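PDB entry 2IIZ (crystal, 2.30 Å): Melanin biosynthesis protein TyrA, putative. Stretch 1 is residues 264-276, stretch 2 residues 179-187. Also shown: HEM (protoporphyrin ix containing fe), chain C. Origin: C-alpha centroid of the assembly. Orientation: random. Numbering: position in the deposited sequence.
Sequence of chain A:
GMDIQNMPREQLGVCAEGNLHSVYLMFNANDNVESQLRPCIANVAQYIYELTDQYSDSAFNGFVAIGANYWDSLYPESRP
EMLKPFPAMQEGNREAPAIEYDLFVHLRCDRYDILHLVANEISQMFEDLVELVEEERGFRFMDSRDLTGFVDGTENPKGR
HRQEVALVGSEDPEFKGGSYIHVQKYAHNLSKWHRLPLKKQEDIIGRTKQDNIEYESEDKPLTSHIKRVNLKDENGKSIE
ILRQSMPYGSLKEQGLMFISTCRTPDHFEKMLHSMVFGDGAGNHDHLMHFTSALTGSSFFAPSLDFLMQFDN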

# COMPACT_ATOMS: atom_id res chain seq x y z
N THR A 264 21.08 -6.34 22.65
CA THR A 264 20.98 -5.44 23.80
C THR A 264 20.26 -4.16 23.38
O THR A 264 20.47 -3.67 22.27
CB THR A 264 22.37 -5.12 24.42
OG1 THR A 264 22.21 -4.11 25.41
CG2 THR A 264 23.36 -4.62 23.38
N PRO A 265 19.39 -3.62 24.27
CA PRO A 265 18.63 -2.41 23.91
C PRO A 265 19.39 -1.07 24.02
O PRO A 265 18.89 -0.05 23.54
CB PRO A 265 17.46 -2.43 24.90
CG PRO A 265 18.01 -3.13 26.13
CD PRO A 265 19.07 -4.09 25.63
N ASP A 266 20.57 -1.03 24.63
CA ASP A 266 21.22 0.27 24.82
C ASP A 266 22.00 0.73 23.57
O ASP A 266 22.35 1.90 23.44
CB ASP A 266 22.03 0.36 26.13
CG ASP A 266 22.87 -0.85 26.38
OD1 ASP A 266 23.03 -1.63 25.42
OD2 ASP A 266 23.38 -1.02 27.52
N HIS A 267 22.26 -0.19 22.65
CA HIS A 267 22.90 0.18 21.38
C HIS A 267 22.08 1.22 20.61
O HIS A 267 22.58 2.31 20.32
CB HIS A 267 23.15 -1.05 20.53
CG HIS A 267 24.30 -1.87 21.01
ND1 HIS A 267 24.89 -2.84 20.23
CD2 HIS A 267 24.98 -1.85 22.18
CE1 HIS A 267 25.88 -3.40 20.91
NE2 HIS A 267 25.95 -2.82 22.10
N PHE A 268 20.83 0.90 20.29
CA PHE A 268 19.92 1.87 19.66
C PHE A 268 19.85 3.18 20.48
O PHE A 268 19.85 4.26 19.91
CB PHE A 268 18.53 1.27 19.51
CG PHE A 268 17.43 2.30 19.27
CD1 PHE A 268 17.15 2.75 18.00
CD2 PHE A 268 16.66 2.78 20.33
CE1 PHE A 268 16.14 3.69 17.78
CE2 PHE A 268 15.65 3.72 20.11
CZ PHE A 268 15.40 4.16 18.84
N GLU A 269 19.79 3.06 21.80
CA GLU A 269 19.61 4.24 22.66
C GLU A 269 20.79 5.19 22.57
O GLU A 269 20.64 6.39 22.31
CB GLU A 269 19.37 3.85 24.12
CG GLU A 269 18.88 5.02 24.96
CD GLU A 269 18.75 4.69 26.45
OE1 GLU A 269 18.24 3.60 26.79
OE2 GLU A 269 19.16 5.53 27.28
N LYS A 270 21.98 4.65 22.80
CA LYS A 270 23.20 5.41 22.63
C LYS A 270 23.26 6.11 21.25
O LYS A 270 23.67 7.26 21.17
CB LYS A 270 24.39 4.48 22.84
CG LYS A 270 24.62 4.11 24.31
CD LYS A 270 25.48 2.86 24.46
CE LYS A 270 26.26 2.85 25.81
NZ LYS A 270 25.44 3.38 26.94
N MSE A 271 22.86 5.41 20.19
CA MSE A 271 22.82 6.01 18.85
C MSE A 271 21.83 7.15 18.79
O MSE A 271 22.15 8.21 18.28
CB MSE A 271 22.46 4.99 17.77
CG MSE A 271 23.63 4.13 17.35
SE MSE A 271 23.08 2.49 16.47
CE MSE A 271 24.73 1.75 16.14
N LEU A 272 20.64 6.93 19.33
CA LEU A 272 19.59 7.94 19.29
C LEU A 272 19.98 9.17 20.10
O LEU A 272 19.77 10.31 19.68
CB LEU A 272 18.31 7.34 19.81
CG LEU A 272 17.08 8.23 19.70
CD1 LEU A 272 16.67 8.36 18.24
CD2 LEU A 272 15.92 7.67 20.57
N HIS A 273 20.56 8.95 21.27
CA HIS A 273 21.06 10.05 22.08
C HIS A 273 22.07 10.86 21.26
O HIS A 273 21.92 12.07 21.09
CB HIS A 273 21.68 9.51 23.36
CG HIS A 273 22.21 10.56 24.27
ND1 HIS A 273 23.24 11.41 23.91
CD2 HIS A 273 21.87 10.89 25.54
CE1 HIS A 273 23.50 12.22 24.92
NE2 HIS A 273 22.68 11.93 25.92
N SER A 274 23.09 10.18 20.73
CA SER A 274 24.07 10.82 19.85
C SER A 274 23.44 11.59 18.67
O SER A 274 24.00 12.60 18.24
CB SER A 274 25.07 9.80 19.31
OG SER A 274 25.74 10.33 18.19
N MSE A 275 22.29 11.12 18.16
CA MSE A 275 21.59 11.85 17.10
C MSE A 275 20.86 13.10 17.60
O MSE A 275 21.00 14.16 17.02
CB MSE A 275 20.55 10.96 16.41
CG MSE A 275 21.10 9.73 15.72
SE MSE A 275 19.74 8.74 14.82
CE MSE A 275 18.62 10.06 14.20
N VAL A 276 20.09 12.96 18.67
CA VAL A 276 19.29 14.07 19.20
C VAL A 276 20.16 15.13 19.91
O VAL A 276 20.10 16.33 19.59
CB VAL A 276 18.22 13.57 20.22
CG1 VAL A 276 17.60 14.76 21.01
CG2 VAL A 276 17.15 12.78 19.49
CHA HEM C . 23.43 4.54 8.34
CHB HEM C . 19.40 6.65 6.74
CHC HEM C . 17.57 6.67 11.16
CHD HEM C . 21.31 4.08 12.69
C1A HEM C . 22.51 5.14 7.53
C2A HEM C . 22.70 5.43 6.12
C3A HEM C . 21.56 6.02 5.69
C4A HEM C . 20.65 6.11 6.80
CMA HEM C . 21.25 6.53 4.28
CAA HEM C . 23.97 5.11 5.31
CBA HEM C . 23.90 3.72 4.65
CGA HEM C . 24.18 2.63 5.65
O1A HEM C . 23.22 1.90 6.06
O2A HEM C . 25.36 2.46 6.06
C1B HEM C . 18.57 6.85 7.80
C2B HEM C . 17.29 7.51 7.73
C3B HEM C . 16.78 7.51 8.97
C4B HEM C . 17.73 6.86 9.83
CMB HEM C . 16.69 8.07 6.42
CAB HEM C . 15.44 8.07 9.48
CBB HEM C . 14.92 9.17 8.96
C1C HEM C . 18.44 5.99 11.95
C2C HEM C . 18.28 5.81 13.37
C3C HEM C . 19.32 5.09 13.80
C4C HEM C . 20.15 4.80 12.66
CMC HEM C . 17.09 6.39 14.15
CAC HEM C . 19.63 4.62 15.24
CBC HEM C . 18.88 4.91 16.31
C1D HEM C . 22.21 3.94 11.67
C2D HEM C . 23.42 3.17 11.75
C3D HEM C . 24.08 3.31 10.40
C4D HEM C . 23.20 4.16 9.63
CMD HEM C . 23.92 2.37 12.97
CAD HEM C . 25.41 2.70 9.91
CBD HEM C . 26.49 3.75 10.10
CGD HEM C . 27.88 3.18 9.94
O1D HEM C . 28.52 3.45 8.88
O2D HEM C . 28.33 2.46 10.87
NA HEM C . 21.25 5.56 7.92
NB HEM C . 18.82 6.46 9.10
NC HEM C . 19.59 5.36 11.53
ND HEM C . 22.11 4.51 10.41
FE HEM C . 20.52 5.66 9.76
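Stretch 2, residues 179-187: SYIHVQKYA

Stretch 2, Ser179 to Ala187, is extended β-strand throughout, and the strand runs on beyond it. It is laid along a helix that includes Phe268, Leu272 and Met275 and extends to Val276, and along the loop residues ahead of it. Strand and helix point broadly the same way, their N-to-C directions 33° apart and their axes 9.4 Å apart at closest approach. The strand's alternation sets the pattern: the CA-to-CB bonds of Tyr180, His182, Gln184 and Tyr186 all point toward stretch 1, and the residues between them make no contact with it.

His182 covers the most surface, and its partner is Phe268. The two rings form an offset stack, centroids 4.6 Å apart and planes at 10°, with Phe268 CD2 3.7 Å from His182 CG. The offset brings His182 CB over the phenylalanine face, 3.9 Å from the ring centroid, so the histidine packs with its methylene as well as its imidazole. Its chi1 is m, that of Phe268 t. On the loop side, His182 CE1 also lies 3.8 Å from Pro265 CB.

Tyr180, again m, receives the proline near the start of the contact. Pro265 CD sits over its ring, 3.8 Å from the centroid and 13° off the normal, a CH-pi contact that suits a flat aromatic face. Here the backbones come closest in register, with the CA atoms of Pro265 and Tyr180 5.6 Å apart; by Leu272 and Gln184 the CA separation is 10.8 Å.

At the wider end side chains still meet. Gln184 OE1 reaches within 3.6 Å of Leu272 CD1, and accepts a 2.5 Å hydrogen bond from Tyr186 OH within the strand. No hydrogen bond crosses between the stretches; the contact is made by stacked rings, a proline on an aromatic face and van der Waals packing. Heme borders this end, its CMC 3.1 Å from Tyr186 OH.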

# COMPACT_ATOMS: atom_id res chain seq x y z
N SER A 179 15.45 -11.09 20.25
CA SER A 179 16.06 -9.80 19.91
C SER A 179 15.33 -8.59 20.54
O SER A 179 14.11 -8.63 20.76
CB SER A 179 16.11 -9.66 18.37
OG SER A 179 16.81 -8.51 17.95
N TYR A 180 16.07 -7.53 20.84
CA TYR A 180 15.45 -6.29 21.33
C TYR A 180 15.12 -5.39 20.15
O TYR A 180 15.99 -5.05 19.34
CB TYR A 180 16.35 -5.56 22.33
CG TYR A 180 16.51 -6.27 23.67
CD1 TYR A 180 15.56 -6.13 24.67
CD2 TYR A 180 17.61 -7.08 23.92
CE1 TYR A 180 15.71 -6.79 25.91
CE2 TYR A 180 17.77 -7.73 25.14
CZ TYR A 180 16.82 -7.59 26.14
OH TYR A 180 17.00 -8.25 27.35
N ILE A 181 13.85 -5.02 20.04
CA ILE A 181 13.36 -4.32 18.86
C ILE A 181 12.85 -2.92 19.19
O ILE A 181 12.16 -2.73 20.17
CB ILE A 181 12.29 -5.19 18.17
CG1 ILE A 181 12.94 -6.53 17.80
CG2 ILE A 181 11.69 -4.48 16.95
CD1 ILE A 181 12.15 -7.40 16.91
N HIS A 182 13.21 -1.95 18.36
CA HIS A 182 12.71 -0.59 18.52
C HIS A 182 12.22 -0.10 17.16
O HIS A 182 12.87 -0.33 16.13
CB HIS A 182 13.79 0.34 19.03
CG HIS A 182 14.25 0.04 20.42
ND1 HIS A 182 15.35 -0.74 20.69
CD2 HIS A 182 13.75 0.42 21.63
CE1 HIS A 182 15.51 -0.84 22.00
NE2 HIS A 182 14.55 -0.14 22.59
N VAL A 183 11.09 0.59 17.17
CA VAL A 183 10.44 1.01 15.95
C VAL A 183 10.16 2.51 16.06
O VAL A 183 9.59 2.98 17.06
CB VAL A 183 9.16 0.20 15.75
CG1 VAL A 183 8.48 0.55 14.45
CG2 VAL A 183 9.47 -1.30 15.82
N GLN A 184 10.58 3.26 15.04
CA GLN A 184 10.27 4.68 14.93
C GLN A 184 9.67 4.91 13.56
O GLN A 184 10.30 4.62 12.56
CB GLN A 184 11.53 5.54 15.05
CG GLN A 184 12.23 5.50 16.41
CD GLN A 184 13.20 6.67 16.58
OE1 GLN A 184 14.35 6.60 16.14
NE2 GLN A 184 12.73 7.75 17.21
N LYS A 185 8.45 5.42 13.52
CA LYS A 185 7.85 5.83 12.26
C LYS A 185 8.30 7.25 11.96
O LYS A 185 7.82 8.20 12.61
CB LYS A 185 6.31 5.78 12.31
CG LYS A 185 5.66 6.05 10.93
CD LYS A 185 4.15 5.89 10.95
CE LYS A 185 3.44 7.14 11.46
NZ LYS A 185 1.96 7.03 11.33
N TYR A 186 9.22 7.38 10.99
CA TYR A 186 9.76 8.68 10.56
C TYR A 186 8.99 9.23 9.35
O TYR A 186 8.96 8.62 8.27
CB TYR A 186 11.25 8.57 10.21
CG TYR A 186 12.21 8.55 11.40
CD1 TYR A 186 12.70 9.73 11.92
CD2 TYR A 186 12.63 7.37 11.98
CE1 TYR A 186 13.60 9.73 13.01
CE2 TYR A 186 13.52 7.36 13.07
CZ TYR A 186 14.00 8.54 13.58
OH TYR A 186 14.87 8.55 14.64
N ALA A 187 8.37 10.39 9.55
CA ALA A 187 7.69 11.13 8.49
C ALA A 187 8.68 12.16 7.93
O ALA A 187 9.05 13.11 8.61
CB ALA A 187 6.45 11.82 9.04